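Local coordinates for protein Hpy188I (Helicobacter pylori, PDB 3OQG) that cuts double-stranded DNA as a restriction endonuclease of the GIY-YIG nuclease family, held here on its substrate DNA, at residues L53-I58 and S97-K102; I81-H86 and Y116-S121. All coordinates share one frame; numbering follows the deposited sequence. Where two conformers were deposited one is given.

Contact 1. Residues L53-I58 and S97-K102; sequences LEKLEI and SYNCGK. With nucleotides of chain C; nucleotides of chain D.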
loop_
_atom_site.group_PDB
_atom_site.type_symbol
_atom_site.label_atom_id
_atom_site.label_comp_id
_atom_site.label_asym_id
_atom_site.label_seq_id
_atom_site.Cartn_x
_atom_site.Cartn_y
_atom_site.Cartn_z
ATOM N N LEU A 53 7.219 24.459 -7.512
ATOM C CA LEU A 53 6.656 23.964 -6.259
ATOM C C LEU A 53 6.813 22.446 -6.075
ATOM O O LEU A 53 6.344 21.893 -5.084
ATOM C CB LEU A 53 5.186 24.362 -6.158
ATOM C CG LEU A 53 4.947 25.884 -6.110
ATOM C CD1 LEU A 53 3.551 26.103 -5.641
ATOM C CD2 LEU A 53 5.939 26.644 -5.229
ATOM N N GLU A 54 7.481 21.800 -7.026
ATOM C CA GLU A 54 7.785 20.351 -6.991
ATOM C C GLU A 54 6.532 19.535 -6.728
ATOM O O GLU A 54 6.483 18.699 -5.825
ATOM C CB GLU A 54 8.874 20.016 -5.969
ATOM C CG GLU A 54 9.484 18.621 -6.178
ATOM C CD GLU A 54 10.596 18.311 -5.212
ATOM O OE1 GLU A 54 10.817 19.098 -4.249
ATOM O OE2 GLU A 54 11.266 17.285 -5.430
ATOM N N LYS A 55 5.510 19.794 -7.534
ATOM C CA LYS A 55 4.237 19.131 -7.347
ATOM C C LYS A 55 3.464 19.133 -8.639
ATOM O O LYS A 55 3.762 19.903 -9.558
ATOM C CB LYS A 55 3.397 19.832 -6.262
ATOM C CG LYS A 55 2.831 21.158 -6.683
ATOM C CD LYS A 55 2.075 21.851 -5.559
ATOM C CE LYS A 55 0.861 21.068 -5.038
ATOM N NZ LYS A 55 0.085 21.818 -3.976
ATOM N N LEU A 56 2.432 18.301 -8.658
ATOM C CA LEU A 56 1.424 18.259 -9.695
ATOM C C LEU A 56 0.118 18.918 -9.266
ATOM O O LEU A 56 -0.422 18.634 -8.197
ATOM C CB LEU A 56 1.106 16.822 -10.030
ATOM C CG LEU A 56 2.306 15.965 -10.434
ATOM C CD1 LEU A 56 1.993 14.473 -10.316
ATOM C CD2 LEU A 56 2.756 16.347 -11.819
ATOM N N GLU A 57 -0.395 19.789 -10.124
ATOM C CA GLU A 57 -1.699 20.422 -9.906
ATOM C C GLU A 57 -2.733 19.643 -10.690
ATOM O O GLU A 57 -2.376 18.889 -11.578
ATOM C CB GLU A 57 -1.670 21.862 -10.378
ATOM C CG GLU A 57 -0.658 22.711 -9.630
ATOM C CD GLU A 57 -0.344 24.026 -10.299
ATOM O OE1 GLU A 57 -0.696 24.232 -11.482
ATOM O OE2 GLU A 57 0.311 24.844 -9.641
ATOM N N ILE A 58 -4.013 19.815 -10.363
ATOM C CA ILE A 58 -5.084 19.054 -11.037
ATOM C C ILE A 58 -6.052 19.990 -11.747
ATOM O O ILE A 58 -6.556 20.972 -11.143
ATOM C CB ILE A 58 -5.903 18.174 -10.051
ATOM C CG1 ILE A 58 -5.021 17.101 -9.401
ATOM C CG2 ILE A 58 -7.135 17.514 -10.731
ATOM C CD1 ILE A 58 -5.652 16.478 -8.171
ATOM N N SER A 97 -0.795 11.865 -2.853
ATOM C CA SER A 97 0.225 10.833 -2.611
ATOM C C SER A 97 1.405 10.955 -3.598
ATOM O O SER A 97 2.570 10.986 -3.184
ATOM C CB SER A 97 -0.425 9.443 -2.652
ATOM O OG SER A 97 0.521 8.424 -2.307
ATOM N N TYR A 98 1.149 11.044 -4.899
ATOM C CA TYR A 98 2.251 11.312 -5.866
ATOM C C TYR A 98 3.070 12.534 -5.496
ATOM O O TYR A 98 4.303 12.545 -5.638
ATOM C CB TYR A 98 1.717 11.475 -7.286
ATOM C CG TYR A 98 1.399 10.163 -7.956
ATOM C CD1 TYR A 98 2.389 9.213 -8.166
ATOM C CD2 TYR A 98 0.116 9.880 -8.410
ATOM C CE1 TYR A 98 2.118 8.037 -8.805
ATOM C CE2 TYR A 98 -0.167 8.690 -9.053
ATOM C CZ TYR A 98 0.824 7.760 -9.230
ATOM O OH TYR A 98 0.554 6.562 -9.873
ATOM N N ASN A 99 2.403 13.579 -5.004
ATOM C CA ASN A 99 3.112 14.783 -4.579
ATOM C C ASN A 99 4.037 14.590 -3.362
ATOM O O ASN A 99 4.771 15.516 -2.996
ATOM C CB ASN A 99 2.127 15.931 -4.352
ATOM C CG ASN A 99 1.621 16.512 -5.641
ATOM O OD1 ASN A 99 2.270 16.364 -6.692
ATOM N ND2 ASN A 99 0.455 17.200 -5.587
ATOM N N CYS A 100 3.998 13.398 -2.757
ATOM C CA CYS A 100 4.986 13.000 -1.742
ATOM C C CYS A 100 6.332 12.566 -2.327
ATOM O O CYS A 100 7.289 12.352 -1.574
ATOM C CB CYS A 100 4.445 11.873 -0.874
ATOM S SG CYS A 100 3.034 12.364 0.141
ATOM N N GLY A 101 6.400 12.423 -3.649
ATOM C CA GLY A 101 7.612 11.989 -4.329
ATOM C C GLY A 101 8.723 13.017 -4.428
ATOM O O GLY A 101 9.458 13.002 -5.384
ATOM N N LYS A 102 8.836 13.909 -3.450
ATOM C CA LYS A 102 9.832 14.974 -3.482
ATOM C C LYS A 102 11.238 14.447 -3.210
ATOM O O LYS A 102 11.431 13.490 -2.464
ATOM C CB LYS A 102 9.464 16.093 -2.485
ATOM C CG LYS A 102 8.139 16.779 -2.737
ATOM C CD LYS A 102 8.077 18.004 -1.873
ATOM C CE LYS A 102 6.790 18.705 -1.921
ATOM N NZ LYS A 102 6.925 19.955 -1.137
ATOM P P DA C 7 -4.459 3.898 -2.580
ATOM O OP1 DA C 7 -5.789 3.264 -2.700
ATOM O OP2 DA C 7 -4.182 5.169 -3.301
ATOM O "O5'" DA C 7 -4.163 4.146 -1.035
ATOM C "C5'" DA C 7 -4.178 3.048 -0.125
ATOM C "C4'" DA C 7 -4.083 3.532 1.303
ATOM O "O4'" DA C 7 -2.767 4.072 1.562
ATOM C "C3'" DA C 7 -5.081 4.614 1.707
ATOM O "O3'" DA C 7 -5.613 4.314 3.002
ATOM C "C2'" DA C 7 -4.249 5.885 1.726
ATOM C "C1'" DA C 7 -2.850 5.397 2.056
ATOM N N9 DA C 7 -1.794 6.177 1.408
ATOM C C8 DA C 7 -1.577 6.315 0.056
ATOM N N7 DA C 7 -0.563 7.088 -0.243
ATOM C C5 DA C 7 -0.071 7.488 0.993
ATOM C C6 DA C 7 0.995 8.327 1.361
ATOM N N6 DA C 7 1.799 8.942 0.483
ATOM N N1 DA C 7 1.212 8.520 2.680
ATOM C C2 DA C 7 0.405 7.905 3.560
ATOM N N3 DA C 7 -0.625 7.099 3.338
ATOM C C4 DA C 7 -0.818 6.929 2.018
ATOM P P DT D 2 8.042 19.787 4.316
ATOM O OP1 DT D 2 8.674 20.394 5.513
ATOM O OP2 DT D 2 8.775 19.758 3.026
ATOM O "O5'" DT D 2 7.633 18.295 4.695
ATOM C "C5'" DT D 2 7.378 17.936 6.052
ATOM C "C4'" DT D 2 6.785 16.549 6.133
ATOM O "O4'" DT D 2 5.576 16.462 5.363
ATOM C "C3'" DT D 2 7.658 15.389 5.650
ATOM O "O3'" DT D 2 8.197 14.738 6.811
ATOM C "C2'" DT D 2 6.696 14.485 4.881
ATOM C "C1'" DT D 2 5.330 15.093 5.150
ATOM N N1 DT D 2 4.331 14.982 4.079
ATOM C C2 DT D 2 3.280 14.110 4.251
ATOM O O2 DT D 2 3.188 13.347 5.204
ATOM N N3 DT D 2 2.335 14.159 3.258
ATOM C C4 DT D 2 2.349 14.957 2.126
ATOM O O4 DT D 2 1.404 14.922 1.340
ATOM C C5 DT D 2 3.517 15.796 1.975
ATOM C C7 DT D 2 3.650 16.643 0.743
ATOM C C6 DT D 2 4.436 15.770 2.948
ATOM P P DT D 3 8.953 13.325 6.675
ATOM O OP1 DT D 3 10.130 13.408 7.572
ATOM O OP2 DT D 3 9.153 12.989 5.243
ATOM O "O5'" DT D 3 7.906 12.298 7.291
ATOM C "C5'" DT D 3 7.117 12.677 8.413
ATOM C "C4'" DT D 3 6.046 11.646 8.685
ATOM O "O4'" DT D 3 5.080 11.619 7.597
ATOM C "C3'" DT D 3 6.529 10.203 8.844
ATOM O "O3'" DT D 3 5.673 9.548 9.786
ATOM C "C2'" DT D 3 6.308 9.633 7.455
ATOM C "C1'" DT D 3 4.986 10.295 7.085
ATOM N N1 DT D 3 4.740 10.368 5.623
ATOM C C2 DT D 3 3.542 9.895 5.131
ATOM O O2 DT D 3 2.630 9.507 5.839
ATOM N N3 DT D 3 3.449 9.895 3.766
ATOM C C4 DT D 3 4.406 10.319 2.859
ATOM O O4 DT D 3 4.196 10.206 1.644
ATOM C C5 DT D 3 5.614 10.859 3.445
ATOM C C7 DT D 3 6.691 11.384 2.546
ATOM C C6 DT D 3 5.716 10.861 4.781
HETATM O O HOH W 1 6.045 22.577 -2.590
#

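Contact 2. Residues I81-H86 and Y116-S121; sequences IFKIGH and YFVLQS. With nucleotides of chain C.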
loop_
_atom_site.group_PDB
_atom_site.type_symbol
_atom_site.label_atom_id
_atom_site.label_comp_id
_atom_site.label_asym_id
_atom_site.label_seq_id
_atom_site.Cartn_x
_atom_site.Cartn_y
_atom_site.Cartn_z
ATOM N N ILE A 81 0.896 5.879 -23.230
ATOM C CA ILE A 81 0.567 5.370 -21.899
ATOM C C ILE A 81 1.828 5.316 -21.050
ATOM O O ILE A 81 2.747 4.541 -21.325
ATOM C CB ILE A 81 -0.104 3.989 -21.972
ATOM C CG1 ILE A 81 -1.455 4.133 -22.664
ATOM C CG2 ILE A 81 -0.280 3.383 -20.553
ATOM C CD1 ILE A 81 -2.168 2.817 -22.924
ATOM N N PHE A 82 1.868 6.150 -20.018
ATOM C CA PHE A 82 3.008 6.215 -19.110
ATOM C C PHE A 82 2.826 5.207 -17.975
ATOM O O PHE A 82 3.766 4.551 -17.583
ATOM C CB PHE A 82 3.145 7.631 -18.544
ATOM C CG PHE A 82 4.051 7.727 -17.364
ATOM C CD1 PHE A 82 5.428 7.760 -17.525
ATOM C CD2 PHE A 82 3.527 7.752 -16.075
ATOM C CE1 PHE A 82 6.289 7.824 -16.396
ATOM C CE2 PHE A 82 4.377 7.850 -14.953
ATOM C CZ PHE A 82 5.750 7.897 -15.121
ATOM N N LYS A 83 1.618 5.128 -17.437
ATOM C CA LYS A 83 1.308 4.153 -16.408
ATOM C C LYS A 83 -0.171 3.829 -16.280
ATOM O O LYS A 83 -1.024 4.581 -16.719
ATOM C CB LYS A 83 1.939 4.547 -15.057
ATOM C CG LYS A 83 1.127 5.357 -14.121
ATOM C CD LYS A 83 1.749 5.328 -12.684
ATOM C CE LYS A 83 1.357 4.127 -11.806
ATOM N NZ LYS A 83 1.903 4.241 -10.396
ATOM N N ILE A 84 -0.428 2.671 -15.671
ATOM C CA ILE A 84 -1.747 2.227 -15.266
ATOM C C ILE A 84 -1.628 1.972 -13.779
ATOM O O ILE A 84 -0.672 1.338 -13.341
ATOM C CB ILE A 84 -2.201 0.953 -15.989
ATOM C CG1 ILE A 84 -2.234 1.175 -17.509
ATOM C CG2 ILE A 84 -3.574 0.491 -15.456
ATOM C CD1 ILE A 84 -2.263 -0.108 -18.326
ATOM N N GLY A 85 -2.561 2.523 -13.003
ATOM C CA GLY A 85 -2.591 2.334 -11.556
ATOM C C GLY A 85 -3.993 2.232 -11.009
ATOM O O GLY A 85 -4.964 2.251 -11.754
ATOM N N HIS A 86 -4.109 2.126 -9.691
ATOM C CA HIS A 86 -5.412 2.120 -9.071
ATOM C C HIS A 86 -5.365 2.857 -7.737
ATOM O O HIS A 86 -4.286 3.059 -7.130
ATOM C CB HIS A 86 -5.909 0.681 -8.859
ATOM C CG HIS A 86 -5.364 0.052 -7.612
ATOM N ND1 HIS A 86 -4.107 -0.512 -7.549
ATOM C CD2 HIS A 86 -5.866 -0.014 -6.358
ATOM C CE1 HIS A 86 -3.887 -0.955 -6.325
ATOM N NE2 HIS A 86 -4.927 -0.641 -5.575
ATOM N N TYR A 116 8.186 8.852 -5.840
ATOM C CA TYR A 116 9.410 9.557 -6.257
ATOM C C TYR A 116 9.670 9.445 -7.762
ATOM O O TYR A 116 9.854 10.450 -8.445
ATOM C CB TYR A 116 10.591 9.021 -5.477
ATOM C CG TYR A 116 11.921 9.496 -5.972
ATOM C CD1 TYR A 116 12.356 10.795 -5.760
ATOM C CD2 TYR A 116 12.753 8.631 -6.684
ATOM C CE1 TYR A 116 13.620 11.221 -6.243
ATOM C CE2 TYR A 116 14.002 9.042 -7.148
ATOM C CZ TYR A 116 14.422 10.326 -6.948
ATOM O OH TYR A 116 15.686 10.689 -7.426
ATOM N N PHE A 117 9.687 8.223 -8.274
ATOM C CA PHE A 117 9.914 8.005 -9.699
ATOM C C PHE A 117 8.848 8.730 -10.550
ATOM O O PHE A 117 9.173 9.395 -11.533
ATOM C CB PHE A 117 9.960 6.509 -10.021
ATOM C CG PHE A 117 9.803 6.221 -11.497
ATOM C CD1 PHE A 117 10.849 6.454 -12.371
ATOM C CD2 PHE A 117 8.573 5.830 -12.012
ATOM C CE1 PHE A 117 10.686 6.261 -13.743
ATOM C CE2 PHE A 117 8.405 5.642 -13.381
ATOM C CZ PHE A 117 9.463 5.859 -14.246
ATOM N N VAL A 118 7.579 8.592 -10.190
ATOM C CA VAL A 118 6.515 9.216 -10.975
ATOM C C VAL A 118 6.531 10.746 -10.885
ATOM O O VAL A 118 6.511 11.421 -11.916
ATOM C CB VAL A 118 5.123 8.627 -10.640
ATOM C CG1 VAL A 118 4.025 9.396 -11.413
ATOM C CG2 VAL A 118 5.071 7.146 -10.963
ATOM N N LEU A 119 6.597 11.317 -9.683
ATOM C CA LEU A 119 6.560 12.774 -9.582
ATOM C C LEU A 119 7.769 13.374 -10.331
ATOM O O LEU A 119 7.619 14.318 -11.113
ATOM C CB LEU A 119 6.583 13.208 -8.134
ATOM C CG LEU A 119 6.621 14.728 -7.942
ATOM C CD1 LEU A 119 5.327 15.320 -8.445
ATOM C CD2 LEU A 119 6.857 15.114 -6.474
ATOM N N GLN A 120 8.954 12.824 -10.093
ATOM C CA GLN A 120 10.174 13.411 -10.661
ATOM C C GLN A 120 10.173 13.257 -12.178
ATOM O O GLN A 120 10.593 14.176 -12.892
ATOM C CB GLN A 120 11.443 12.836 -10.053
ATOM C CG GLN A 120 11.606 13.117 -8.560
ATOM C CD GLN A 120 11.504 14.585 -8.226
ATOM O OE1 GLN A 120 12.072 15.448 -8.929
ATOM N NE2 GLN A 120 10.799 14.890 -7.142
ATOM N N SER A 121 9.684 12.119 -12.663
ATOM C CA SER A 121 9.602 11.892 -14.119
ATOM C C SER A 121 8.616 12.852 -14.765
ATOM O O SER A 121 8.919 13.462 -15.790
ATOM C CB SER A 121 9.215 10.445 -14.441
ATOM O OG SER A 121 10.274 9.553 -14.103
ATOM P P DG C 6 -0.026 2.323 -7.737
ATOM O OP1 DG C 6 -1.066 2.032 -8.746
ATOM O OP2 DG C 6 0.976 3.392 -7.986
ATOM O "O5'" DG C 6 -0.745 2.594 -6.344
ATOM C "C5'" DG C 6 -1.277 1.496 -5.608
ATOM C "C4'" DG C 6 -1.492 1.874 -4.164
ATOM O "O4'" DG C 6 -0.233 2.167 -3.510
ATOM C "C3'" DG C 6 -2.376 3.106 -3.956
ATOM O "O3'" DG C 6 -3.379 2.797 -2.991
ATOM C "C2'" DG C 6 -1.419 4.147 -3.405
ATOM C "C1'" DG C 6 -0.464 3.259 -2.643
ATOM N N9 DG C 6 0.815 3.873 -2.294
ATOM C C8 DG C 6 1.782 4.370 -3.138
ATOM N N7 DG C 6 2.783 4.919 -2.501
ATOM C C5 DG C 6 2.467 4.756 -1.155
ATOM C C6 DG C 6 3.164 5.165 0.016
ATOM O O6 DG C 6 4.236 5.785 0.104
ATOM N N1 DG C 6 2.475 4.793 1.173
ATOM C C2 DG C 6 1.273 4.131 1.197
ATOM N N2 DG C 6 0.749 3.873 2.408
ATOM N N3 DG C 6 0.620 3.749 0.117
ATOM C C4 DG C 6 1.266 4.097 -1.014
#

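Contact 1. Residues L53-I58 and S97-K102
The carboxamide of Asn99 lies across the backbone of strand 55-60 and grips both main-chain polar groups of Leu56, N-H and C=O. Its CG is anti to the carbonyl carbon (chi1 -75°), which turns the flat end toward the strand. Asn99 OD1 accepts from Leu56 N at 2.8 Å in a nearly straight bond, the donor standing above the carbonyl plane. Asn99 ND2 donates to Leu56 O at 3.1 Å, within the amide plane and onto a lone pair of that oxygen. Together they fix the amide's rotation. Lys55 and Leu56 cross it obliquely, and Leu56 CD1 meets Tyr98 CB at 4.3 Å.

The extended chains of Glu54 and Lys102 cross obliquely, the Glu54 carboxylate against Lys102 CB and CG (Glu54 CD to Lys102 CB 3.7 Å). Their charged ends do not meet: Glu54 OE2 accepts from Val103 N and Gln120 NE2, while Lys102 NZ reaches a water that also bonds Leu53 O.

The other side of 97-102 meets DNA. Ser97 OG, anti to its backbone N and also bonded to Asn115 ND2, donates to N7 of DA7 of chain C at 2.7 Å; Cys100 SG lies 2.9 Å from O4 of DT3 of chain D. The Tyr98-Gly101 type I turn, tied by an asparagine to a strand outermost within this chain, thus forms part of the enzyme's base-contacting surface.

Contact 2. Residues I81-H86 and Y116-S121
In this GIY-YIG nuclease, helix 113-125 packs on the central antiparallel sheet, over strand 80-87, where Lys83-Ile84-Gly85 probably corresponds to the YIG half of the signature. Near the strand's C-terminal end lies His86, a calcium ligand in another structure of this protein. The short segments run at 145° to each other with axes 11.1 Å apart, and mostly apolar side chains meet between them. Phe82 and Lys83 both point at the helix because they form a classic beta bulge opposite Phe75.

With CG anti to the backbone N (chi1 166°), the Phe82 ring extends from the strand and meets Phe117 tip to tip, Phe82 CZ to Phe117 CE2 3.9 Å. Val118 CG1 meets the edge of that ring, near its plane, 3.9 Å from Phe82 CE2. The other methyl, CG2, touches CD of Lys83, whose chain crosses Val118 at about a right angle. On the helix, Ser121 OG donates back to Phe117 O, which also accepts from Ser121 N.

Lys83 bends at chi3 (-84°) to carry its ammonium out of this apolar layer to the DNA, and Tyr98 OH is a further partner of NZ. His86 ND1 hydrogen-bonds Glu159 of the second subunit, also a calcium ligand. Two donors hold the phosphate of DG6 of chain C, one at each non-bridging oxygen: His86 N reaches OP1 at 3.2 Å, and Lys83 NZ reaches OP2 at 2.7 Å.

In the fold
The two contacts lie with their centres about 11 Å apart and interlock along the chain: 53-58, 81-86, 97-102, then 116-121. Their strands, 55-60 and 80-87, are the outermost within this chain of the same five-stranded antiparallel sheet, and helix 113-125 bridges them, touching Leu56 of contact 1 through Leu119. Strand 80-87 leads directly into helix 91-98, so the phosphate-binding strand and the base-contacting turn are near neighbours in sequence. Tyr98 OH and Lys83 NZ, 2.7 Å apart, probably hydrogen-bond, as do Gly101 O and Gln120 NE2. These links place the base contacts of contact 1, consistent with a role in sequence recognition, beside the phosphate contacts of contact 2 and the calcium ligand His86.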